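Local coordinates for tail spike protein gp49 (Pseudomonas phage LKA1, PDB 4RU4), which probably acts as a lyase on the O-specific polysaccharide of Pseudomonas, helping the phage break down the host cell envelope during entry, at residues D146-N152 with T195-V201; A167-C171 with A186-Y191; L142-D146 with C171-V176; V225-P231 with Y247-Y252; F158-R162 with A410-T416. All coordinates share one frame; numbering follows the deposited sequence.

Interaction 1. Residues D146-N152 with T195-V201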
# COMPACT_ATOMS: atom_id res chain seq x y z
N ASP B 146 30.64 1.74 -5.71
CA ASP B 146 30.69 1.59 -7.17
C ASP B 146 29.64 0.58 -7.62
O ASP B 146 29.18 -0.25 -6.84
CB ASP B 146 32.08 1.13 -7.65
CG ASP B 146 33.11 2.27 -7.72
OD1 ASP B 146 32.76 3.46 -7.53
OD2 ASP B 146 34.29 1.97 -7.98
N VAL B 147 29.27 0.64 -8.90
CA VAL B 147 28.25 -0.26 -9.47
C VAL B 147 28.81 -1.01 -10.65
O VAL B 147 29.48 -0.43 -11.51
CB VAL B 147 26.98 0.52 -9.88
CG1 VAL B 147 25.96 -0.37 -10.62
CG2 VAL B 147 26.36 1.15 -8.63
N PHE B 148 28.57 -2.32 -10.68
CA PHE B 148 28.97 -3.11 -11.84
C PHE B 148 27.87 -4.05 -12.27
O PHE B 148 26.95 -4.34 -11.49
CB PHE B 148 30.31 -3.84 -11.60
CG PHE B 148 30.28 -4.89 -10.49
CD1 PHE B 148 29.93 -6.20 -10.78
CD2 PHE B 148 30.68 -4.57 -9.20
CE1 PHE B 148 29.95 -7.17 -9.80
CE2 PHE B 148 30.69 -5.53 -8.20
CZ PHE B 148 30.33 -6.84 -8.50
N ILE B 149 27.97 -4.49 -13.51
CA ILE B 149 27.03 -5.43 -14.10
C ILE B 149 27.74 -6.74 -14.40
O ILE B 149 28.79 -6.77 -15.07
CB ILE B 149 26.49 -4.91 -15.44
CG1 ILE B 149 25.65 -3.65 -15.23
CG2 ILE B 149 25.64 -6.00 -16.14
CD1 ILE B 149 25.36 -2.89 -16.54
N ILE B 150 27.19 -7.84 -13.88
CA ILE B 150 27.58 -9.16 -14.34
C ILE B 150 26.70 -9.46 -15.54
O ILE B 150 25.47 -9.32 -15.45
CB ILE B 150 27.30 -10.19 -13.24
CG1 ILE B 150 28.09 -9.82 -11.97
CG2 ILE B 150 27.57 -11.63 -13.75
CD1 ILE B 150 27.77 -10.69 -10.75
N TYR B 151 27.30 -9.86 -16.67
CA TYR B 151 26.53 -10.08 -17.90
C TYR B 151 26.88 -11.40 -18.56
O TYR B 151 28.05 -11.71 -18.76
CB TYR B 151 26.82 -8.95 -18.89
CG TYR B 151 26.27 -9.15 -20.29
CD1 TYR B 151 24.90 -9.24 -20.51
CD2 TYR B 151 27.13 -9.19 -21.39
CE1 TYR B 151 24.38 -9.41 -21.78
CE2 TYR B 151 26.62 -9.35 -22.69
CZ TYR B 151 25.26 -9.46 -22.87
OH TYR B 151 24.74 -9.62 -24.12
N ASN B 152 25.85 -12.16 -18.92
CA ASN B 152 26.03 -13.40 -19.67
C ASN B 152 25.62 -13.17 -21.13
O ASN B 152 24.43 -13.02 -21.42
CB ASN B 152 25.19 -14.50 -19.04
CG ASN B 152 25.45 -15.86 -19.68
OD1 ASN B 152 25.89 -15.94 -20.82
ND2 ASN B 152 25.18 -16.94 -18.94
N THR B 195 31.32 -18.02 -18.10
CA THR B 195 30.29 -17.58 -19.04
C THR B 195 29.88 -16.10 -18.93
O THR B 195 29.02 -15.64 -19.69
CB THR B 195 29.02 -18.39 -18.86
OG1 THR B 195 28.50 -18.11 -17.55
CG2 THR B 195 29.33 -19.86 -18.96
N VAL B 196 30.47 -15.35 -17.99
CA VAL B 196 30.04 -13.96 -17.79
C VAL B 196 31.17 -12.97 -18.04
O VAL B 196 32.35 -13.29 -17.84
CB VAL B 196 29.40 -13.73 -16.38
CG1 VAL B 196 27.99 -14.34 -16.30
CG2 VAL B 196 30.28 -14.32 -15.27
N ALA B 197 30.81 -11.78 -18.51
CA ALA B 197 31.72 -10.66 -18.62
C ALA B 197 31.22 -9.60 -17.65
O ALA B 197 30.01 -9.40 -17.51
CB ALA B 197 31.70 -10.09 -20.04
N ILE B 198 32.15 -8.93 -16.97
CA ILE B 198 31.83 -7.99 -15.91
C ILE B 198 32.22 -6.58 -16.37
O ILE B 198 33.25 -6.39 -17.01
CB ILE B 198 32.60 -8.33 -14.59
CG1 ILE B 198 32.72 -9.84 -14.37
CG2 ILE B 198 31.96 -7.63 -13.35
CD1 ILE B 198 31.32 -10.61 -14.37
N TYR B 199 31.38 -5.60 -16.05
CA TYR B 199 31.54 -4.23 -16.51
C TYR B 199 31.21 -3.28 -15.40
O TYR B 199 30.15 -3.40 -14.78
CB TYR B 199 30.53 -3.95 -17.63
CG TYR B 199 30.76 -4.79 -18.86
CD1 TYR B 199 31.70 -4.40 -19.82
CD2 TYR B 199 30.05 -5.97 -19.07
CE1 TYR B 199 31.92 -5.15 -20.95
CE2 TYR B 199 30.27 -6.74 -20.21
CZ TYR B 199 31.20 -6.32 -21.15
OH TYR B 199 31.42 -7.06 -22.28
N LYS B 200 32.09 -2.29 -15.22
CA LYS B 200 31.85 -1.20 -14.30
C LYS B 200 30.93 -0.20 -14.98
O LYS B 200 31.09 0.10 -16.17
CB LYS B 200 33.17 -0.49 -13.97
CG LYS B 200 33.06 0.55 -12.85
CD LYS B 200 34.45 1.06 -12.46
CE LYS B 200 34.40 2.20 -11.46
NZ LYS B 200 35.80 2.68 -11.12
N VAL B 201 29.98 0.35 -14.23
CA VAL B 201 29.13 1.38 -14.81
C VAL B 201 29.72 2.74 -14.47
O VAL B 201 29.74 3.14 -13.30
CB VAL B 201 27.67 1.27 -14.35
CG1 VAL B 201 26.83 2.34 -15.02
CG2 VAL B 201 27.14 -0.11 -14.67
O HOH W 1 36.05 3.75 -8.61
O HOH W 2 30.48 2.75 -10.54

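Interaction 2. Residues A167-C171 with A186-Y191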
# COMPACT_ATOMS: atom_id res chain seq x y z
N ALA B 167 21.04 -13.35 -19.02
CA ALA B 167 21.24 -13.38 -17.57
C ALA B 167 22.25 -12.34 -17.13
O ALA B 167 23.08 -11.89 -17.91
CB ALA B 167 21.72 -14.79 -17.13
N GLY B 168 22.17 -11.97 -15.86
CA GLY B 168 23.16 -11.10 -15.23
C GLY B 168 22.43 -10.22 -14.24
O GLY B 168 21.24 -10.41 -14.00
N GLU B 169 23.11 -9.25 -13.64
CA GLU B 169 22.44 -8.30 -12.74
C GLU B 169 23.39 -7.17 -12.35
O GLU B 169 24.59 -7.26 -12.62
CB GLU B 169 21.94 -9.01 -11.46
CG GLU B 169 22.98 -9.77 -10.68
CD GLU B 169 22.35 -10.72 -9.66
OE1 GLU B 169 21.94 -10.26 -8.56
OE2 GLU B 169 22.21 -11.93 -9.97
N PHE B 170 22.85 -6.15 -11.69
CA PHE B 170 23.64 -5.04 -11.15
C PHE B 170 24.05 -5.27 -9.69
O PHE B 170 23.20 -5.61 -8.85
CB PHE B 170 22.84 -3.74 -11.16
CG PHE B 170 22.66 -3.15 -12.53
CD1 PHE B 170 21.86 -3.79 -13.49
CD2 PHE B 170 23.26 -1.93 -12.86
CE1 PHE B 170 21.64 -3.22 -14.73
CE2 PHE B 170 23.05 -1.34 -14.13
CZ PHE B 170 22.24 -1.99 -15.06
N CYS B 171 25.33 -5.02 -9.40
CA CYS B 171 25.85 -5.20 -8.04
C CYS B 171 26.44 -3.89 -7.54
O CYS B 171 27.00 -3.12 -8.31
CB CYS B 171 26.95 -6.25 -8.00
SG CYS B 171 26.48 -7.88 -8.56
N ALA B 186 22.28 -9.50 -1.78
CA ALA B 186 22.52 -10.86 -2.28
C ALA B 186 22.21 -11.00 -3.78
O ALA B 186 21.24 -10.44 -4.29
CB ALA B 186 21.71 -11.85 -1.47
N LEU B 187 23.04 -11.76 -4.49
CA LEU B 187 22.78 -12.06 -5.90
C LEU B 187 21.44 -12.76 -6.10
O LEU B 187 21.11 -13.68 -5.35
CB LEU B 187 23.90 -12.94 -6.47
CG LEU B 187 25.31 -12.34 -6.64
CD1 LEU B 187 26.24 -13.41 -7.16
CD2 LEU B 187 25.35 -11.09 -7.58
N TYR B 188 20.69 -12.34 -7.12
CA TYR B 188 19.45 -13.01 -7.51
C TYR B 188 19.73 -14.37 -8.16
O TYR B 188 18.90 -15.26 -8.10
CB TYR B 188 18.67 -12.18 -8.52
CG TYR B 188 17.88 -11.05 -7.88
CD1 TYR B 188 18.46 -9.81 -7.67
CD2 TYR B 188 16.55 -11.25 -7.50
CE1 TYR B 188 17.75 -8.76 -7.10
CE2 TYR B 188 15.81 -10.19 -6.94
CZ TYR B 188 16.43 -8.96 -6.74
OH TYR B 188 15.75 -7.92 -6.16
N ALA B 189 20.89 -14.52 -8.79
CA ALA B 189 21.18 -15.73 -9.56
C ALA B 189 22.62 -16.19 -9.42
O ALA B 189 23.49 -15.43 -8.97
CB ALA B 189 20.84 -15.51 -11.09
N ALA B 190 22.85 -17.42 -9.86
CA ALA B 190 24.17 -18.04 -9.84
C ALA B 190 24.79 -17.81 -11.21
O ALA B 190 24.06 -17.73 -12.21
CB ALA B 190 24.01 -19.56 -9.59
N TYR B 191 26.12 -17.72 -11.26
CA TYR B 191 26.85 -17.53 -12.51
C TYR B 191 28.07 -18.45 -12.58
O TYR B 191 28.82 -18.57 -11.60
CB TYR B 191 27.31 -16.08 -12.66
CG TYR B 191 26.13 -15.14 -12.60
CD1 TYR B 191 25.29 -15.00 -13.69
CD2 TYR B 191 25.82 -14.48 -11.42
CE1 TYR B 191 24.17 -14.18 -13.62
CE2 TYR B 191 24.69 -13.67 -11.33
CZ TYR B 191 23.87 -13.52 -12.44
OH TYR B 191 22.74 -12.72 -12.35
O HOH W 3 20.38 -13.41 -13.98

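Interaction 3. Residues L142-D146 with C171-V176. With EDO (1,2-ethanediol), chain H.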
# COMPACT_ATOMS: atom_id res chain seq x y z
N LEU B 142 37.65 -0.90 -8.45
CA LEU B 142 36.37 -0.69 -7.75
C LEU B 142 36.61 -0.20 -6.32
O LEU B 142 37.57 -0.62 -5.68
CB LEU B 142 35.59 -2.01 -7.70
CG LEU B 142 35.10 -2.56 -9.04
CD1 LEU B 142 34.53 -3.95 -8.85
CD2 LEU B 142 34.03 -1.62 -9.63
N VAL B 143 35.75 0.70 -5.85
CA VAL B 143 35.69 1.07 -4.43
C VAL B 143 34.24 1.01 -3.94
O VAL B 143 33.30 0.88 -4.75
CB VAL B 143 36.24 2.50 -4.15
CG1 VAL B 143 37.72 2.59 -4.46
CG2 VAL B 143 35.45 3.58 -4.92
N ALA B 144 34.06 1.10 -2.62
CA ALA B 144 32.72 1.03 -2.03
C ALA B 144 31.79 2.04 -2.69
O ALA B 144 32.18 3.19 -2.95
CB ALA B 144 32.81 1.29 -0.53
N GLY B 145 30.57 1.61 -3.00
CA GLY B 145 29.59 2.49 -3.62
C GLY B 145 29.59 2.35 -5.15
O GLY B 145 28.66 2.80 -5.82
N ASP B 146 30.64 1.74 -5.71
CA ASP B 146 30.69 1.59 -7.17
C ASP B 146 29.64 0.58 -7.62
O ASP B 146 29.18 -0.25 -6.84
CB ASP B 146 32.08 1.13 -7.65
CG ASP B 146 33.11 2.27 -7.72
OD1 ASP B 146 32.76 3.46 -7.53
OD2 ASP B 146 34.29 1.97 -7.98
N CYS B 171 25.33 -5.02 -9.40
CA CYS B 171 25.85 -5.20 -8.04
C CYS B 171 26.44 -3.89 -7.54
O CYS B 171 27.00 -3.12 -8.31
CB CYS B 171 26.95 -6.25 -8.00
SG CYS B 171 26.48 -7.88 -8.56
N GLU B 172 26.29 -3.63 -6.24
CA GLU B 172 26.76 -2.38 -5.65
C GLU B 172 27.85 -2.74 -4.63
O GLU B 172 27.61 -3.52 -3.71
CB GLU B 172 25.60 -1.63 -5.00
CG GLU B 172 25.95 -0.23 -4.50
CD GLU B 172 24.76 0.53 -3.89
OE1 GLU B 172 23.57 0.28 -4.27
OE2 GLU B 172 25.04 1.38 -3.02
N VAL B 173 29.05 -2.20 -4.83
CA VAL B 173 30.22 -2.62 -4.03
C VAL B 173 30.10 -2.22 -2.55
O VAL B 173 29.81 -1.06 -2.22
CB VAL B 173 31.56 -2.09 -4.68
CG1 VAL B 173 32.79 -2.47 -3.82
CG2 VAL B 173 31.73 -2.65 -6.11
N ARG B 174 30.33 -3.19 -1.67
CA ARG B 174 30.41 -2.93 -0.25
C ARG B 174 31.84 -2.64 0.19
O ARG B 174 32.09 -1.65 0.87
CB ARG B 174 29.90 -4.12 0.56
CG ARG B 174 29.75 -3.79 2.03
CD ARG B 174 29.07 -4.93 2.78
NE ARG B 174 30.01 -5.96 3.19
CZ ARG B 174 29.87 -7.25 2.93
NH1 ARG B 174 28.83 -7.72 2.22
NH2 ARG B 174 30.80 -8.10 3.38
N ALA B 175 32.76 -3.53 -0.17
CA ALA B 175 34.17 -3.33 0.18
C ALA B 175 35.03 -4.15 -0.77
O ALA B 175 34.54 -5.04 -1.45
CB ALA B 175 34.45 -3.72 1.63
N VAL B 176 36.31 -3.80 -0.83
CA VAL B 176 37.25 -4.48 -1.71
C VAL B 176 38.45 -4.85 -0.84
O VAL B 176 38.97 -4.00 -0.11
CB VAL B 176 37.74 -3.53 -2.83
CG1 VAL B 176 38.68 -4.26 -3.80
CG2 VAL B 176 36.56 -2.90 -3.56
C1 EDO H . 23.30 3.60 -1.22
O1 EDO H . 22.75 2.42 -1.80
C2 EDO H . 22.43 4.80 -1.55
O2 EDO H . 22.58 5.07 -2.96
O HOH W 4 26.26 3.71 -4.64

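Interaction 4. Residues V225-P231 with Y247-Y252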
# COMPACT_ATOMS: atom_id res chain seq x y z
N VAL B 225 18.20 7.80 -21.39
CA VAL B 225 19.32 7.82 -20.45
C VAL B 225 19.82 6.38 -20.41
O VAL B 225 19.04 5.46 -20.14
CB VAL B 225 18.91 8.30 -19.01
CG1 VAL B 225 20.11 8.25 -18.07
CG2 VAL B 225 18.28 9.70 -19.04
N GLU B 226 21.08 6.18 -20.73
CA GLU B 226 21.60 4.83 -20.90
C GLU B 226 22.90 4.64 -20.09
O GLU B 226 23.76 5.52 -20.10
CB GLU B 226 21.85 4.55 -22.39
CG GLU B 226 22.52 3.18 -22.67
CD GLU B 226 22.52 2.80 -24.15
OE1 GLU B 226 21.98 3.59 -24.97
OE2 GLU B 226 23.07 1.72 -24.48
N ALA B 227 23.02 3.51 -19.40
CA ALA B 227 24.23 3.16 -18.63
C ALA B 227 24.62 4.24 -17.63
O ALA B 227 25.79 4.68 -17.60
CB ALA B 227 25.42 2.81 -19.58
N VAL B 228 23.67 4.65 -16.78
CA VAL B 228 23.95 5.66 -15.79
C VAL B 228 23.48 5.19 -14.40
O VAL B 228 22.42 4.55 -14.28
CB VAL B 228 23.26 7.00 -16.16
CG1 VAL B 228 23.42 8.04 -15.06
CG2 VAL B 228 23.79 7.54 -17.51
N VAL B 229 24.26 5.53 -13.37
CA VAL B 229 23.90 5.27 -11.98
C VAL B 229 23.08 6.42 -11.40
O VAL B 229 23.53 7.57 -11.41
CB VAL B 229 25.17 5.03 -11.11
CG1 VAL B 229 24.82 4.94 -9.59
CG2 VAL B 229 25.97 3.76 -11.59
N SER B 230 21.88 6.10 -10.90
CA SER B 230 20.95 7.03 -10.26
C SER B 230 20.60 8.29 -11.06
O SER B 230 20.60 9.42 -10.52
CB SER B 230 21.44 7.41 -8.86
OG SER B 230 21.54 6.24 -8.06
N PRO B 231 20.25 8.11 -12.35
CA PRO B 231 19.74 9.31 -13.03
C PRO B 231 18.39 9.71 -12.45
O PRO B 231 17.66 8.88 -11.90
CB PRO B 231 19.58 8.85 -14.48
CG PRO B 231 19.29 7.36 -14.37
CD PRO B 231 20.09 6.89 -13.16
N TYR B 247 12.97 6.57 -22.04
CA TYR B 247 13.58 5.25 -22.11
C TYR B 247 14.82 5.25 -21.24
O TYR B 247 15.78 5.95 -21.54
CB TYR B 247 13.97 4.94 -23.56
CG TYR B 247 14.40 3.52 -23.86
CD1 TYR B 247 14.94 2.69 -22.88
CD2 TYR B 247 14.26 2.99 -25.13
CE1 TYR B 247 15.34 1.38 -23.16
CE2 TYR B 247 14.64 1.69 -25.43
CZ TYR B 247 15.18 0.89 -24.43
OH TYR B 247 15.57 -0.40 -24.74
N PHE B 248 14.79 4.45 -20.17
CA PHE B 248 15.96 4.19 -19.36
C PHE B 248 16.54 2.84 -19.80
O PHE B 248 15.83 1.82 -19.78
CB PHE B 248 15.61 4.11 -17.86
CG PHE B 248 15.16 5.42 -17.26
CD1 PHE B 248 16.06 6.43 -17.02
CD2 PHE B 248 13.84 5.60 -16.87
CE1 PHE B 248 15.66 7.65 -16.45
CE2 PHE B 248 13.41 6.81 -16.28
CZ PHE B 248 14.33 7.83 -16.06
N ALA B 249 17.82 2.82 -20.18
CA ALA B 249 18.45 1.59 -20.67
C ALA B 249 19.67 1.31 -19.79
O ALA B 249 20.54 2.16 -19.67
CB ALA B 249 18.87 1.73 -22.13
N ARG B 250 19.73 0.11 -19.21
CA ARG B 250 20.89 -0.26 -18.41
C ARG B 250 21.22 0.76 -17.32
O ARG B 250 22.39 1.10 -17.13
CB ARG B 250 22.13 -0.48 -19.31
CG ARG B 250 22.20 -1.88 -19.91
CD ARG B 250 23.27 -1.95 -21.00
NE ARG B 250 22.88 -1.17 -22.17
CZ ARG B 250 22.03 -1.61 -23.09
NH1 ARG B 250 21.50 -2.82 -22.96
NH2 ARG B 250 21.69 -0.84 -24.11
N CYS B 251 20.20 1.27 -16.64
CA CYS B 251 20.42 2.20 -15.55
C CYS B 251 20.21 1.51 -14.22
O CYS B 251 19.36 0.63 -14.09
CB CYS B 251 19.46 3.40 -15.62
SG CYS B 251 19.78 4.48 -17.03
N TYR B 252 20.96 1.96 -13.23
CA TYR B 252 20.84 1.48 -11.86
C TYR B 252 20.16 2.59 -11.08
O TYR B 252 20.65 3.72 -11.10
CB TYR B 252 22.22 1.25 -11.28
CG TYR B 252 22.22 0.59 -9.91
CD1 TYR B 252 21.75 -0.71 -9.75
CD2 TYR B 252 22.69 1.27 -8.78
CE1 TYR B 252 21.76 -1.33 -8.50
CE2 TYR B 252 22.72 0.66 -7.54
CZ TYR B 252 22.25 -0.65 -7.40
OH TYR B 252 22.25 -1.25 -6.15
O HOH W 5 25.20 0.73 -22.80

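Interaction 5. Residues F158-R162 with A410-T416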
# COMPACT_ATOMS: atom_id res chain seq x y z
N PHE B 158 18.77 -15.95 -19.31
CA PHE B 158 17.80 -15.81 -18.22
C PHE B 158 16.46 -16.56 -18.53
O PHE B 158 15.92 -17.30 -17.70
CB PHE B 158 17.50 -14.33 -17.92
CG PHE B 158 16.37 -14.11 -16.91
CD1 PHE B 158 16.60 -14.28 -15.55
CD2 PHE B 158 15.10 -13.74 -17.33
CE1 PHE B 158 15.55 -14.09 -14.61
CE2 PHE B 158 14.06 -13.56 -16.41
CZ PHE B 158 14.29 -13.73 -15.05
N SER B 159 15.91 -16.31 -19.71
CA SER B 159 14.66 -16.95 -20.14
C SER B 159 14.68 -17.38 -21.60
O SER B 159 15.17 -16.66 -22.48
CB SER B 159 13.48 -15.99 -19.89
OG SER B 159 12.31 -16.49 -20.51
N GLY B 160 14.12 -18.56 -21.87
CA GLY B 160 14.09 -19.06 -23.22
C GLY B 160 13.02 -18.41 -24.09
O GLY B 160 12.97 -18.66 -25.29
N PHE B 161 12.16 -17.59 -23.48
CA PHE B 161 11.03 -17.02 -24.24
C PHE B 161 11.51 -16.06 -25.34
O PHE B 161 10.86 -15.94 -26.37
CB PHE B 161 10.01 -16.35 -23.31
CG PHE B 161 9.05 -17.33 -22.63
CD1 PHE B 161 7.94 -17.82 -23.32
CD2 PHE B 161 9.25 -17.74 -21.32
CE1 PHE B 161 7.06 -18.70 -22.71
CE2 PHE B 161 8.35 -18.63 -20.68
CZ PHE B 161 7.26 -19.11 -21.40
N ARG B 162 12.62 -15.37 -25.11
CA ARG B 162 13.23 -14.50 -26.13
C ARG B 162 14.72 -14.58 -26.06
O ARG B 162 15.28 -14.70 -24.99
CB ARG B 162 12.84 -13.00 -25.96
CG ARG B 162 11.34 -12.78 -26.06
CD ARG B 162 10.93 -11.41 -26.60
NE ARG B 162 9.57 -11.08 -26.17
CZ ARG B 162 8.86 -10.04 -26.64
NH1 ARG B 162 9.34 -9.26 -27.60
NH2 ARG B 162 7.65 -9.79 -26.14
N ALA B 410 0.61 -19.19 -25.79
CA ALA B 410 1.62 -20.14 -25.28
C ALA B 410 2.49 -19.53 -24.18
O ALA B 410 3.52 -18.89 -24.45
CB ALA B 410 2.49 -20.67 -26.42
N VAL B 411 2.05 -19.72 -22.93
CA VAL B 411 2.56 -19.01 -21.78
C VAL B 411 3.26 -19.93 -20.80
O VAL B 411 4.28 -19.58 -20.19
CB VAL B 411 1.37 -18.31 -21.05
CG1 VAL B 411 1.80 -17.69 -19.71
CG2 VAL B 411 0.74 -17.27 -21.96
N LEU B 412 2.68 -21.12 -20.62
CA LEU B 412 3.23 -22.15 -19.75
C LEU B 412 3.78 -23.25 -20.68
O LEU B 412 3.05 -24.13 -21.15
CB LEU B 412 2.13 -22.67 -18.80
CG LEU B 412 1.53 -21.66 -17.78
CD1 LEU B 412 0.32 -22.24 -16.97
CD2 LEU B 412 2.59 -21.08 -16.84
N THR B 413 5.07 -23.15 -21.00
CA THR B 413 5.63 -23.94 -22.09
C THR B 413 6.92 -24.58 -21.63
O THR B 413 7.26 -24.49 -20.46
CB THR B 413 5.95 -23.03 -23.30
OG1 THR B 413 7.02 -22.15 -22.94
CG2 THR B 413 4.71 -22.18 -23.69
N THR B 414 7.68 -25.15 -22.56
CA THR B 414 8.98 -25.71 -22.19
C THR B 414 9.94 -24.63 -21.67
O THR B 414 10.98 -24.95 -21.06
CB THR B 414 9.65 -26.48 -23.37
OG1 THR B 414 9.89 -25.58 -24.45
CG2 THR B 414 8.75 -27.61 -23.85
N ASN B 415 9.61 -23.37 -21.88
CA ASN B 415 10.43 -22.27 -21.35
C ASN B 415 10.05 -21.86 -19.91
O ASN B 415 10.74 -21.05 -19.27
CB ASN B 415 10.37 -21.05 -22.30
CG ASN B 415 11.11 -21.30 -23.60
OD1 ASN B 415 12.25 -21.78 -23.59
ND2 ASN B 415 10.48 -20.96 -24.74
N THR B 416 8.96 -22.42 -19.41
CA THR B 416 8.56 -22.23 -18.00
C THR B 416 9.28 -23.28 -17.18
O THR B 416 8.85 -24.45 -17.15
CB THR B 416 7.05 -22.43 -17.82
OG1 THR B 416 6.34 -21.55 -18.72
CG2 THR B 416 6.61 -22.14 -16.37
O HOH W 6 13.36 -20.47 -19.93

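Interaction 1. Residues D146-N152 with T195-V201
The Phe148 ring meets Ile198 obliquely, its CD1 3.6 Å from Ile198 CG2. A chi1 of 64°, with CG between the backbone N and the carbonyl carbon, carries the ring's far end away from strand 197-201 and leaves CD1 nearest Ile198. Cys171, Val173 and Leu121 pack on the same ring. The Tyr151 and Tyr199 rings, on the sheet face that also carries Ile149, come together obliquely too, with Tyr151 CD2 4.2 Å from Tyr199 CE2. Between these two layers of side chains runs an antiparallel strand pair of the Ig-like domain, joined by five backbone hydrogen bonds. Ile149 with Tyr199 and Tyr151 with Ala197 are the hydrogen-bonded pairs, and Val201 N adds the fifth bond, to Val147 O. On the Phe148 face, Ile150 CG2 packs against Val196 CG1 at 3.7 Å and also reaches Ile198 CD1. On the other, Ile149 CD1 lies 3.8 Å from Val201 CG2. Lys200 runs fully extended to the end of the pair, where its NZ makes a long salt bridge of 3.6 Å to Asp146 OD2. A water joins the same two atoms; Asp146 OD2 also accepts from Val143 N, and Lys200 NZ also bonds Asn141 O. A second water links Val147 N to Val201 O, standing in for the other bond of that pair.

Interaction 2. Residues A167-C171 with A186-Y191
Glu169 reaches out from strand 168-171 and puts its carboxylate among the backbone and side chains of residues 187-191. Its CG lies between the backbone N and the carbonyl carbon (chi1 55°), and the chain then extends straight toward that loop. OE1 takes the Tyr188 N-H on its syn lone pair at 2.8 Å, a nearly straight bond. OE2 accepts twice: from Ala189 N on the syn side at 3.1 Å, and on the anti side from Tyr191 OH, only 2.6 Å away. The carboxylate stands 77° from the Tyr191 ring, whose edge OE2 meets in plane. A water accepts from Gly168 N and donates to Tyr191 OH, leaving the hydroxyl's own proton for OE2. Leu187 crosses the Glu169 chain at about a right angle, and its CD2 tucks against Cys171 SG at 3.5 Å. Three donors thus satisfy a buried carboxylate and hold it from turning, and with the side chain of Arg309 packed beside it, the group is probably negatively charged.

Interaction 3. Residues L142-D146 with C171-V176
Two backbone hydrogen bonds tie Gly145 and Asp146 to Val173. Gly145 N gives to Val173 O at 2.9 Å, and Val173 N returns the bond to Asp146 O at 2.8 Å, both almost straight at the hydrogen. Segment 142-146 holds a type II turn from Val143 to Asp146, with Gly145 at its third position in a backbone conformation (phi 95°) that suits glycine. Val143 N also hydrogen-bonds Asp146 OD2 from well above the carboxylate plane.

The apolar pairs are Leu142 CD1 with Val173 CG2 at 4.1 Å and Leu142 CB with Val176 CG2 at 4.3 Å. Carbons also pack closely on carbonyl oxygens: a chi1 of 178° leaves Val173 CG1 3.5 Å from Val143 O, and Val176 CG2 reaches Leu142 O at 3.3 Å.

Through solvent, one water donates to Gly145 O and, weakly, to Glu172 OE2. The same OE2 accepts from O1 of a 1,2-ethanediol at 2.8 Å, and Arg184 pairs with it as well.

The turn leads into strand 147-151, which runs antiparallel beside strand 168-177. Strand 180-183 lies along the latter, with Arg174 and Ala175 facing Thr182 in a classic beta bulge, and the second subunit reaches in with Asp321 to Arg174 and Lys287 to Glu172.

Interaction 4. Residues V225-P231 with Y247-Y252
Glu226 and Arg250 lie side by side and point the same way, their carboxylate and guanidinium planes turned 57° apart. Arg250 NH2 gives a nearly straight bond of 2.9 Å to Glu226 OE2, which lies in the guanidinium plane but is itself met from above the carboxylate plane. The Arg250 chain, bent at chi3, brings NE to a water that also donates to OE2, and Asp300 holds the NH1 side. On the opposite face, Phe248 slants against Val225, with CD1 3.9 Å from Val225 CB, and its CE1 is 4.2 Å from Pro231 CG. Cys251 SG touches both Val225 CG1 and that same Pro231 CG, near 4 Å from each. Farther along, Val229 CG1 meets the edge of the Tyr252 ring. Five backbone hydrogen bonds keep the chains in step, including Ala249 N to Val225 O and Ser230 N to Tyr252 O, the latter 2.7 Å. Matching left-handed kinks at Ala227 and Arg250 turn both chains together, as successive coils do in the right-handed parallel beta-helix of the pectin lyase-like fold.

Interaction 5. Residues F158-R162 with A410-T416
From CB, the Phe161 side chain turns with CG beside its own backbone N (chi1 -80°), which swings the ring out over Asn415. CG is 4.0 Å from Asn415 CB, and contact tightens along the CD2 side: CE2 comes to 3.5 Å from Asn415 CB. The methylene sits over the ring face as a CH-pi contact, 3.6 Å from the centroid and 14° off the normal, while the two side chains slide past each other in opposite directions. At the far end, CE1 lies 3.5 Å from Thr413 OG1, and CZ meets three oxygens: Val411 O at 3.3 Å, Thr413 OG1 and, at the edge in the ring plane, Thr416 OG1 at 3.7 Å. Both threonines belong to the type I turn from Thr413 to Thr416, where Thr413 OG1 accepts from Asn415 N in an ST turn and Thr416 OG1 takes the Thr413 N-H and also bonds Ile377 O. Gly160 passes close, its CA 3.3 Å from Asn415 OD1. No direct hydrogen bond joins the two loops; one water accepts from Gly160 N and donates to Asn415 O. Dispersion between ring and methylene probably carries most of this contact between Ig-like domain and beta-helix.

How the interactions relate
Interactions 1, 2 and 3 belong to the Ig-like domain and share its strands: 147-151 sits between 197-202 and 168-177, which carries both 2 and 3. Their centres lie 10 to 15 Å apart; interaction 2 is nested within the loop closed by 1, while 3 alternates with both. Interaction 4 follows on the coils of the beta-helix, its centre about 14 Å from that of interaction 1, with Val147 and Val201 packed on Val229. Glu172 of interaction 3 also hydrogen-bonds Tyr252 of interaction 4. Interaction 5 spans 248 residues, joining a loop of the Ig-like domain to a much later coil of the beta-helix. Thus the inserted domain meets the beta-helix at interaction 4 and, far along it, at interaction 5.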